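Side-chain contacts in tail fiber protein (PDB 5W5P), which probably binds and degrades the capsular polysaccharide of the Acinetobacter host, as the trimeric tailspike of the phage: residues A[568-573]-A[579-584]; A[460-465]-A[469-474]; A[501-504]-A[508-511]; A[561-566]-A[594-599]. All coordinates share one frame; numbering follows the deposited sequence.

Contact 1: residues A[568-573]-A[579-584]; sequences VLTIER and LLKLSG
E572 and K581 form a salt bridge on the face of a β-hairpin that also carries T570 and L579. NZ of K581 lies 2.7 Å from OE1 of E572, meeting it on the anti side and 30° out of the carboxylate plane. CG of E572 is anti to the backbone N (chi1 167°), and beyond CG both side chains are extended. K581, its CG anti to the carbonyl carbon, slants past T570 on the way to E572, its CB 3.7 Å from T570 OG1.

Backbone pairing follows the antiparallel pattern. T570–K581 and E572–L579 are hydrogen-bonded pairs, with L579 N 2.8 Å from E572 O at 169°. Between them, the CA of I571 makes a C-H···O contact of 3.1 Å with L579 O. At the open end S583 OG accepts from V568 N at 2.8 Å, whereas the return bond from S583 N to V568 O is weak.

Apolar contacts occupy the other face. I571 and L580 lie side by side, CG2 to CG 3.8 Å, and L582 CD2 packs 4.0 Å from L569 CB. Beyond lie A539, M496 and M500 of the other sheet.

T570, E572 and K581 thus make one face mainly polar, with L579 among them; L569, I571, L580 and L582 form the aliphatic face.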
loop_
_atom_site.group_PDB
_atom_site.type_symbol
_atom_site.label_atom_id
_atom_site.label_comp_id
_atom_site.label_asym_id
_atom_site.label_seq_id
_atom_site.Cartn_x
_atom_site.Cartn_y
_atom_site.Cartn_z
ATOM N N VAL A 568 46.099 14.230 28.140
ATOM C CA VAL A 568 45.563 13.302 29.128
ATOM C C VAL A 568 44.121 13.709 29.402
ATOM O O VAL A 568 43.822 14.902 29.529
ATOM C CB VAL A 568 46.411 13.298 30.417
ATOM C CG1 VAL A 568 45.580 12.896 31.625
ATOM C CG2 VAL A 568 47.597 12.368 30.256
ATOM N N LEU A 569 43.228 12.723 29.464
ATOM C CA LEU A 569 41.805 12.977 29.651
ATOM C C LEU A 569 41.460 13.032 31.134
ATOM O O LEU A 569 41.841 12.145 31.904
ATOM C CB LEU A 569 40.969 11.898 28.960
ATOM C CG LEU A 569 39.516 11.771 29.433
ATOM C CD1 LEU A 569 38.692 12.976 28.999
ATOM C CD2 LEU A 569 38.889 10.475 28.930
ATOM N N THR A 570 40.736 14.075 31.526
ATOM C CA THR A 570 40.166 14.184 32.858
ATOM C C THR A 570 38.693 14.549 32.729
ATOM O O THR A 570 38.294 15.240 31.788
ATOM C CB THR A 570 40.902 15.234 33.702
ATOM O OG1 THR A 570 41.070 16.433 32.935
ATOM C CG2 THR A 570 42.270 14.716 34.131
ATOM N N ILE A 571 37.880 14.072 33.670
ATOM C CA ILE A 571 36.464 14.420 33.692
ATOM C C ILE A 571 36.115 15.002 35.054
ATOM O O ILE A 571 36.764 14.709 36.064
ATOM C CB ILE A 571 35.535 13.226 33.356
ATOM C CG1 ILE A 571 35.662 12.111 34.399
ATOM C CG2 ILE A 571 35.813 12.696 31.955
ATOM C CD1 ILE A 571 34.750 10.930 34.120
ATOM N N GLU A 572 35.081 15.842 35.068
ATOM C CA GLU A 572 34.609 16.502 36.278
ATOM C C GLU A 572 33.088 16.518 36.270
ATOM O O GLU A 572 32.477 16.864 35.255
ATOM C CB GLU A 572 35.156 17.931 36.379
ATOM C CG GLU A 572 34.477 18.774 37.443
ATOM C CD GLU A 572 34.855 20.244 37.369
ATOM O OE1 GLU A 572 35.379 20.679 36.321
ATOM O OE2 GLU A 572 34.626 20.964 38.366
ATOM N N ARG A 573 32.480 16.139 37.391
ATOM C CA ARG A 573 31.029 16.125 37.516
ATOM C C ARG A 573 30.547 17.497 37.979
ATOM O O ARG A 573 30.991 17.998 39.018
ATOM C CB ARG A 573 30.567 15.040 38.488
ATOM C CG ARG A 573 29.081 15.125 38.824
ATOM C CD ARG A 573 28.655 14.075 39.841
ATOM N NE ARG A 573 27.972 12.951 39.204
ATOM C CZ ARG A 573 26.652 12.789 39.166
ATOM N NH1 ARG A 573 25.846 13.674 39.734
ATOM N NH2 ARG A 573 26.137 11.731 38.561
ATOM N N LEU A 579 32.077 17.047 32.458
ATOM C CA LEU A 579 32.926 17.795 31.542
ATOM C C LEU A 579 34.152 16.953 31.217
ATOM O O LEU A 579 34.924 16.607 32.116
ATOM C CB LEU A 579 33.345 19.133 32.154
ATOM C CG LEU A 579 32.301 19.972 32.897
ATOM C CD1 LEU A 579 32.941 21.245 33.428
ATOM C CD2 LEU A 579 31.121 20.304 32.000
ATOM N N LEU A 580 34.326 16.620 29.943
ATOM C CA LEU A 580 35.516 15.909 29.492
ATOM C C LEU A 580 36.569 16.923 29.063
ATOM O O LEU A 580 36.262 17.882 28.347
ATOM C CB LEU A 580 35.175 14.961 28.342
ATOM C CG LEU A 580 34.275 13.773 28.703
ATOM C CD1 LEU A 580 32.809 14.121 28.481
ATOM C CD2 LEU A 580 34.658 12.535 27.908
ATOM N N LYS A 581 37.805 16.723 29.519
ATOM C CA LYS A 581 38.867 17.696 29.314
ATOM C C LYS A 581 40.153 17.005 28.882
ATOM O O LYS A 581 40.441 15.877 29.293
ATOM C CB LYS A 581 39.141 18.511 30.584
ATOM C CG LYS A 581 37.911 18.884 31.389
ATOM C CD LYS A 581 38.320 19.498 32.712
ATOM C CE LYS A 581 37.124 19.990 33.492
ATOM N NZ LYS A 581 37.570 20.749 34.693
ATOM N N LEU A 582 40.931 17.706 28.059
ATOM C CA LEU A 582 42.232 17.239 27.606
ATOM C C LEU A 582 43.314 18.231 28.016
ATOM O O LEU A 582 43.091 19.446 28.036
ATOM C CB LEU A 582 42.257 17.040 26.086
ATOM C CG LEU A 582 41.341 15.939 25.550
ATOM C CD1 LEU A 582 41.310 15.951 24.029
ATOM C CD2 LEU A 582 41.775 14.576 26.075
ATOM N N SER A 583 44.492 17.702 28.337
ATOM C CA SER A 583 45.617 18.503 28.792
ATOM C C SER A 583 46.596 18.756 27.645
ATOM O O SER A 583 46.395 18.323 26.505
ATOM C CB SER A 583 46.315 17.819 29.970
ATOM O OG SER A 583 46.725 16.505 29.625
ATOM N N GLY A 584 47.669 19.479 27.960
ATOM C CA GLY A 584 48.698 19.782 26.982
ATOM C C GLY A 584 48.266 20.716 25.873
ATOM O O GLY A 584 48.798 20.635 24.762
#

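Contact 2: residues A[460-465]-A[469-474]; sequences FLSSTN and GVHTVA
F460 lays its ring across the backbone of V473 and A474, CE2 coming 3.4 Å from V473 O and CZ 3.5 Å from A474 CA. The carbonyl carbon of V473 sits over one ring face. The side chains of F460 and T472 cross at about a right angle, and CE1 touches the T472 methyl, CG2, at 3.9 Å.

N465 meets T472 next to F460, with its backbone and CB. Its O accepts from T472 N at 2.9 Å (156°), and its CB packs 3.6 Å from T472 CB.

The strand meeting these two carries a classic β-bulge, V473 and A474 both facing L580 on the neighbouring strand 577-582. Residues 460-465 pass from the end of strand 451-461 into a weakly bonded helical turn, so the contact joins that turn to the bulged strand.

H471 reaches back into the turn, CG anti to the backbone N (chi1 -153°), which carries the ring toward S462. Its ND1 donates to T472 O, 3.0 Å away and within 5° of the ring plane; NE2 shares a hydrogen bond of 3.1 Å with S462 OG, and together the two bonds restrict the ring's rotation. N465 O lies 3.3 Å above one face of the imidazole, toward its rim, while Y585 meets the ring edge-to-face.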
loop_
_atom_site.group_PDB
_atom_site.type_symbol
_atom_site.label_atom_id
_atom_site.label_comp_id
_atom_site.label_asym_id
_atom_site.label_seq_id
_atom_site.Cartn_x
_atom_site.Cartn_y
_atom_site.Cartn_z
ATOM N N PHE A 460 33.263 25.521 22.935
ATOM C CA PHE A 460 33.969 25.696 24.206
ATOM C C PHE A 460 34.983 26.820 24.018
ATOM O O PHE A 460 36.127 26.577 23.626
ATOM C CB PHE A 460 34.660 24.400 24.659
ATOM C CG PHE A 460 33.712 23.272 24.946
ATOM C CD1 PHE A 460 33.173 23.107 26.210
ATOM C CD2 PHE A 460 33.366 22.372 23.949
ATOM C CE1 PHE A 460 32.299 22.070 26.473
ATOM C CE2 PHE A 460 32.493 21.333 24.207
ATOM C CZ PHE A 460 31.959 21.182 25.468
ATOM N N LEU A 461 34.559 28.052 24.291
ATOM C CA LEU A 461 35.472 29.182 24.199
ATOM C C LEU A 461 36.641 28.991 25.159
ATOM O O LEU A 461 36.471 28.514 26.285
ATOM C CB LEU A 461 34.735 30.487 24.502
ATOM C CG LEU A 461 33.777 30.958 23.402
ATOM C CD1 LEU A 461 32.785 31.985 23.935
ATOM C CD2 LEU A 461 34.548 31.516 22.214
ATOM N N SER A 462 37.841 29.350 24.698
ATOM C CA SER A 462 39.030 29.150 25.519
ATOM C C SER A 462 39.003 30.015 26.772
ATOM O O SER A 462 39.497 29.590 27.822
ATOM C CB SER A 462 40.289 29.435 24.703
ATOM O OG SER A 462 40.423 28.503 23.644
ATOM N N SER A 463 38.423 31.215 26.692
ATOM C CA SER A 463 38.357 32.093 27.854
ATOM C C SER A 463 37.596 31.467 29.017
ATOM O O SER A 463 37.783 31.889 30.162
ATOM C CB SER A 463 37.706 33.422 27.467
ATOM O OG SER A 463 36.393 33.217 26.969
ATOM N N THR A 464 36.755 30.468 28.749
ATOM C CA THR A 464 35.910 29.833 29.752
ATOM C C THR A 464 36.340 28.423 30.118
ATOM O O THR A 464 36.106 27.995 31.247
ATOM C CB THR A 464 34.457 29.766 29.260
ATOM O OG1 THR A 464 34.100 31.001 28.635
ATOM C CG2 THR A 464 33.502 29.487 30.411
ATOM N N ASN A 465 36.943 27.684 29.190
ATOM C CA ASN A 465 37.194 26.261 29.361
ATOM C C ASN A 465 38.664 25.923 29.152
ATOM O O ASN A 465 39.007 24.848 28.654
ATOM C CB ASN A 465 36.320 25.432 28.417
ATOM C CG ASN A 465 34.858 25.843 28.453
ATOM O OD1 ASN A 465 34.461 26.815 27.812
ATOM N ND2 ASN A 465 34.048 25.093 29.190
ATOM N N GLY A 469 46.521 24.748 30.625
ATOM C CA GLY A 469 46.715 23.784 29.564
ATOM C C GLY A 469 45.659 22.706 29.468
ATOM O O GLY A 469 45.710 21.898 28.532
ATOM N N VAL A 470 44.711 22.656 30.399
ATOM C CA VAL A 470 43.614 21.697 30.369
ATOM C C VAL A 470 42.410 22.373 29.728
ATOM O O VAL A 470 41.907 23.382 30.241
ATOM C CB VAL A 470 43.276 21.181 31.775
ATOM C CG1 VAL A 470 42.136 20.179 31.708
ATOM C CG2 VAL A 470 44.505 20.551 32.412
ATOM N N HIS A 471 41.945 21.816 28.611
ATOM C CA HIS A 471 40.866 22.390 27.816
ATOM C C HIS A 471 39.666 21.450 27.839
ATOM O O HIS A 471 39.792 20.269 27.499
ATOM C CB HIS A 471 41.326 22.638 26.377
ATOM C CG HIS A 471 40.597 23.752 25.696
ATOM N ND1 HIS A 471 39.227 23.756 25.537
ATOM C CD2 HIS A 471 41.045 24.901 25.135
ATOM C CE1 HIS A 471 38.863 24.861 24.911
ATOM N NE2 HIS A 471 39.947 25.573 24.656
ATOM N N THR A 472 38.512 21.970 28.249
ATOM C CA THR A 472 37.286 21.186 28.211
ATOM C C THR A 472 36.888 20.959 26.759
ATOM O O THR A 472 36.855 21.901 25.961
ATOM C CB THR A 472 36.167 21.908 28.963
ATOM O OG1 THR A 472 36.641 22.349 30.242
ATOM C CG2 THR A 472 34.970 20.995 29.159
ATOM N N VAL A 473 36.600 19.711 26.403
ATOM C CA VAL A 473 36.364 19.362 25.007
ATOM C C VAL A 473 34.967 18.820 24.757
ATOM O O VAL A 473 34.552 18.739 23.590
ATOM C CB VAL A 473 37.419 18.360 24.494
ATOM C CG1 VAL A 473 38.734 19.079 24.285
ATOM C CG2 VAL A 473 37.553 17.163 25.440
ATOM N N ALA A 474 34.213 18.484 25.796
ATOM C CA ALA A 474 32.920 17.845 25.613
ATOM C C ALA A 474 32.168 17.893 26.933
ATOM O O ALA A 474 32.760 18.073 28.002
ATOM C CB ALA A 474 33.065 16.399 25.125
#

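Contact 3: residues A[501-504]-A[508-511]; sequences QMKT and VVLG
T504 turns its two branches to different partners on strand 509-511 and the loop before it. OG1, set between the backbone N and the carbonyl carbon (chi1 64°), accepts from V508 N at 3.2 Å and 156°. CG2 instead meets L510 CD1 at 3.7 Å, the two side chains crossing at about a right angle. T504 N completes the grip with a bond to V508 O of 3.0 Å.

On the face carrying K503 and V509 the lysine methylenes run extended and obliquely across the valine: V509 CG2 lies 4.0 Å from K503 CG and equally near CE. The charged end goes elsewhere, NZ bonding S612 of the second subunit, and the amide of Q501 likewise binds Q522 and S612 there. Selenomethionine M502 lies on the reverse face, its CG 3.7 Å from the carbonyl carbon of G511, which has no side chain to displace it.

A classic β-bulge underlies this layout, with L510 and G511 both opposite M502. M502 O takes L510 N at 2.8 Å and, weakly, G511 N, while M502 N binds G511 O.

The chemistry is therefore divided: backbone and hydroxyl bonds close the hairpin itself, aliphatic contacts link K503 with V509 and T504 with L510, and the polar ends of Q501 and K503 serve the subunit interface.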
loop_
_atom_site.group_PDB
_atom_site.type_symbol
_atom_site.label_atom_id
_atom_site.label_comp_id
_atom_site.label_asym_id
_atom_site.label_seq_id
_atom_site.Cartn_x
_atom_site.Cartn_y
_atom_site.Cartn_z
ATOM N N GLN A 501 37.375 21.024 16.316
ATOM C CA GLN A 501 37.870 22.006 15.360
ATOM C C GLN A 501 38.268 23.253 16.140
ATOM O O GLN A 501 37.411 23.924 16.725
ATOM C CB GLN A 501 36.812 22.317 14.303
ATOM C CG GLN A 501 36.574 21.165 13.336
ATOM C CD GLN A 501 35.418 21.417 12.376
ATOM O OE1 GLN A 501 34.282 21.644 12.797
ATOM N NE2 GLN A 501 35.707 21.377 11.081
HETATM N N MSE A 502 39.563 23.551 16.164
HETATM C CA MSE A 502 40.043 24.752 16.842
HETATM C C MSE A 502 39.883 25.944 15.914
HETATM O O MSE A 502 40.405 25.952 14.796
HETATM C CB MSE A 502 41.503 24.603 17.286
HETATM C CG MSE A 502 41.963 23.168 17.490
HETATM SE SE MSE A 502 40.928 22.164 18.815
HETATM C CE MSE A 502 41.633 20.394 18.413
ATOM N N LYS A 503 39.154 26.952 16.383
ATOM C CA LYS A 503 38.783 28.087 15.558
ATOM C C LYS A 503 39.150 29.388 16.254
ATOM O O LYS A 503 39.269 29.452 17.481
ATOM C CB LYS A 503 37.284 28.079 15.231
ATOM C CG LYS A 503 36.786 26.791 14.601
ATOM C CD LYS A 503 35.297 26.876 14.313
ATOM C CE LYS A 503 34.773 25.595 13.703
ATOM N NZ LYS A 503 33.347 25.749 13.320
ATOM N N THR A 504 39.331 30.428 15.445
ATOM C CA THR A 504 39.533 31.779 15.943
ATOM C C THR A 504 38.181 32.373 16.329
ATOM O O THR A 504 37.152 31.693 16.330
ATOM C CB THR A 504 40.238 32.634 14.895
ATOM O OG1 THR A 504 39.391 32.766 13.748
ATOM C CG2 THR A 504 41.554 31.997 14.478
ATOM N N VAL A 508 37.732 30.668 11.929
ATOM C CA VAL A 508 38.756 30.180 11.014
ATOM C C VAL A 508 39.413 28.973 11.670
ATOM O O VAL A 508 39.931 29.070 12.790
ATOM C CB VAL A 508 39.784 31.277 10.693
ATOM C CG1 VAL A 508 40.945 30.710 9.895
ATOM C CG2 VAL A 508 39.114 32.419 9.947
ATOM N N VAL A 509 39.382 27.830 10.990
ATOM C CA VAL A 509 39.898 26.590 11.563
ATOM C C VAL A 509 41.420 26.590 11.474
ATOM O O VAL A 509 41.989 26.584 10.376
ATOM C CB VAL A 509 39.301 25.365 10.859
ATOM C CG1 VAL A 509 39.961 24.088 11.362
ATOM C CG2 VAL A 509 37.793 25.316 11.075
ATOM N N LEU A 510 42.082 26.600 12.636
ATOM C CA LEU A 510 43.536 26.540 12.719
ATOM C C LEU A 510 44.059 25.180 13.161
ATOM O O LEU A 510 45.276 24.962 13.127
ATOM C CB LEU A 510 44.061 27.612 13.689
ATOM C CG LEU A 510 43.871 29.070 13.272
ATOM C CD1 LEU A 510 44.626 29.988 14.211
ATOM C CD2 LEU A 510 44.319 29.282 11.833
ATOM N N GLY A 511 43.181 24.270 13.577
ATOM C CA GLY A 511 43.600 22.945 13.994
ATOM C C GLY A 511 42.421 22.003 14.020
ATOM O O GLY A 511 41.259 22.422 13.973
#

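Contact 4: residues A[561-566]-A[594-599]; sequences FKHFTS and GATAKV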
loop_
_atom_site.group_PDB
_atom_site.type_symbol
_atom_site.label_atom_id
_atom_site.label_comp_id
_atom_site.label_asym_id
_atom_site.label_seq_id
_atom_site.Cartn_x
_atom_site.Cartn_y
_atom_site.Cartn_z
ATOM N N PHE A 561 47.796 23.826 12.978
ATOM C CA PHE A 561 48.701 23.831 14.119
ATOM C C PHE A 561 48.392 22.676 15.062
ATOM O O PHE A 561 47.228 22.340 15.295
ATOM C CB PHE A 561 48.591 25.159 14.872
ATOM C CG PHE A 561 49.583 25.316 15.997
ATOM C CD1 PHE A 561 50.922 25.560 15.731
ATOM C CD2 PHE A 561 49.171 25.244 17.321
ATOM C CE1 PHE A 561 51.828 25.717 16.759
ATOM C CE2 PHE A 561 50.080 25.401 18.356
ATOM C CZ PHE A 561 51.408 25.637 18.074
ATOM N N LYS A 562 49.444 22.075 15.612
ATOM C CA LYS A 562 49.312 21.018 16.614
ATOM C C LYS A 562 49.003 21.668 17.960
ATOM O O LYS A 562 49.887 22.234 18.609
ATOM C CB LYS A 562 50.589 20.184 16.673
ATOM C CG LYS A 562 50.604 19.125 17.761
ATOM C CD LYS A 562 51.962 18.439 17.851
ATOM C CE LYS A 562 51.952 17.369 18.929
ATOM N NZ LYS A 562 53.229 16.612 19.014
ATOM N N HIS A 563 47.739 21.588 18.390
ATOM C CA HIS A 563 47.313 22.291 19.597
ATOM C C HIS A 563 47.582 21.493 20.867
ATOM O O HIS A 563 47.800 22.088 21.931
ATOM C CB HIS A 563 45.821 22.625 19.515
ATOM C CG HIS A 563 45.505 23.788 18.626
ATOM N ND1 HIS A 563 45.658 23.741 17.257
ATOM C CD2 HIS A 563 45.047 25.031 18.910
ATOM C CE1 HIS A 563 45.307 24.904 16.737
ATOM N NE2 HIS A 563 44.933 25.705 17.718
ATOM N N PHE A 564 47.562 20.165 20.786
ATOM C CA PHE A 564 47.712 19.306 21.953
ATOM C C PHE A 564 49.074 18.623 21.939
ATOM O O PHE A 564 49.542 18.170 20.890
ATOM C CB PHE A 564 46.594 18.257 22.001
ATOM C CG PHE A 564 45.234 18.826 22.313
ATOM C CD1 PHE A 564 44.853 19.057 23.626
ATOM C CD2 PHE A 564 44.335 19.119 21.296
ATOM C CE1 PHE A 564 43.610 19.573 23.925
ATOM C CE2 PHE A 564 43.080 19.633 21.587
ATOM C CZ PHE A 564 42.720 19.862 22.906
ATOM N N THR A 565 49.713 18.558 23.106
ATOM C CA THR A 565 50.997 17.875 23.274
ATOM C C THR A 565 50.800 16.766 24.304
ATOM O O THR A 565 50.722 17.033 25.507
ATOM C CB THR A 565 52.095 18.851 23.692
ATOM O OG1 THR A 565 52.340 19.777 22.625
ATOM C CG2 THR A 565 53.384 18.110 24.015
ATOM N N SER A 566 50.706 15.524 23.816
ATOM C CA SER A 566 50.459 14.319 24.604
ATOM C C SER A 566 49.326 14.535 25.602
ATOM O O SER A 566 49.564 14.596 26.813
ATOM C CB SER A 566 51.736 13.879 25.321
ATOM O OG SER A 566 52.094 14.809 26.320
ATOM N N GLY A 594 44.979 35.500 13.651
ATOM C CA GLY A 594 44.965 35.640 15.091
ATOM C C GLY A 594 45.102 34.307 15.799
ATOM O O GLY A 594 45.571 33.307 15.247
ATOM N N ALA A 595 44.670 34.302 17.054
ATOM C CA ALA A 595 44.821 33.147 17.925
ATOM C C ALA A 595 43.553 32.303 17.946
ATOM O O ALA A 595 42.461 32.765 17.608
ATOM C CB ALA A 595 45.183 33.585 19.347
ATOM N N THR A 596 43.718 31.046 18.350
ATOM C CA THR A 596 42.583 30.147 18.525
ATOM C C THR A 596 41.750 30.605 19.715
ATOM O O THR A 596 42.266 30.728 20.832
ATOM C CB THR A 596 43.071 28.716 18.734
ATOM O OG1 THR A 596 43.828 28.295 17.594
ATOM C CG2 THR A 596 41.897 27.774 18.942
ATOM N N ALA A 597 40.463 30.861 19.481
ATOM C CA ALA A 597 39.586 31.383 20.519
ATOM C C ALA A 597 38.664 30.332 21.119
ATOM O O ALA A 597 38.076 30.583 22.174
ATOM C CB ALA A 597 38.739 32.538 19.972
ATOM N N LYS A 598 38.525 29.168 20.490
ATOM C CA LYS A 598 37.563 28.191 20.976
ATOM C C LYS A 598 37.875 26.825 20.394
ATOM O O LYS A 598 38.559 26.697 19.375
ATOM C CB LYS A 598 36.127 28.585 20.614
ATOM C CG LYS A 598 35.901 28.739 19.122
ATOM C CD LYS A 598 34.575 29.421 18.839
ATOM C CE LYS A 598 34.597 30.146 17.514
ATOM N NZ LYS A 598 33.323 30.864 17.255
ATOM N N VAL A 599 37.345 25.806 21.060
ATOM C CA VAL A 599 37.322 24.443 20.550
ATOM C C VAL A 599 35.871 24.121 20.217
ATOM O O VAL A 599 35.011 24.101 21.107
ATOM C CB VAL A 599 37.907 23.444 21.556
ATOM C CG1 VAL A 599 37.654 22.015 21.095
ATOM C CG2 VAL A 599 39.395 23.701 21.734
#
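The loop leading from strand 558-559 to strand 569-574 meets the bulged region near the beginning of strand 598-608 in the C-terminal β-domain, and it does so through one pair of side chains. H563 of the loop and T596, near the beginning of that strand, approach from opposite directions, their CA atoms 9.2 Å apart. NE2 of H563 and OG1 of T596 share a hydrogen bond of 2.8 Å that is nearly straight at 171°; either group could be the donor. The hydroxyl lies at the imidazole edge, near the ring plane, and T596 CB is in plane there too. CG2 of the threonine stays 3.9 Å from NE2, so the methyl packs beside the bond.

A second restraint on the imidazole comes from within the loop. Its ND1 donates to F561 O at 2.9 Å, from above the carbonyl plane, while F561 CD2 stands 3.8 Å above one ring face. Both ring nitrogens are thus engaged, which restricts rotation about the CB–CG bond. On the threonine, chi1 of -60° puts OG1 anti to the carbonyl carbon, pointing it at the histidine.

M502 touches both residues, and backbone hydrogen bonds join H563 to V586 and T596 to A588. Directly after T596, A597 and K598 both face K503, the classic β-bulge of an antiparallel sheet.

How the contacts relate
All four contacts lie in the C-terminal β-domain, with centres 52 to 57 Å from the centre of the elongated chain. Contact 2 comes first in sequence, then contact 3; contact 4 spans residues 561 to 599, and contact 1 falls between its two segments. Contacts 3 and 4 are closest, about 7 Å between centres, and contacts 1 and 3 farthest, about 20 Å. Contacts 2, 3 and 4 reach the antiparallel sheet in which strand 598-608 lies between 451-461 and 492-503. Contacts 1 and 2 share the other sheet, where 577-582 neighbours 470-477. Contact 2 therefore joins both sheets, and contact 3 alone reaches the second subunit, linking this network to the trimer.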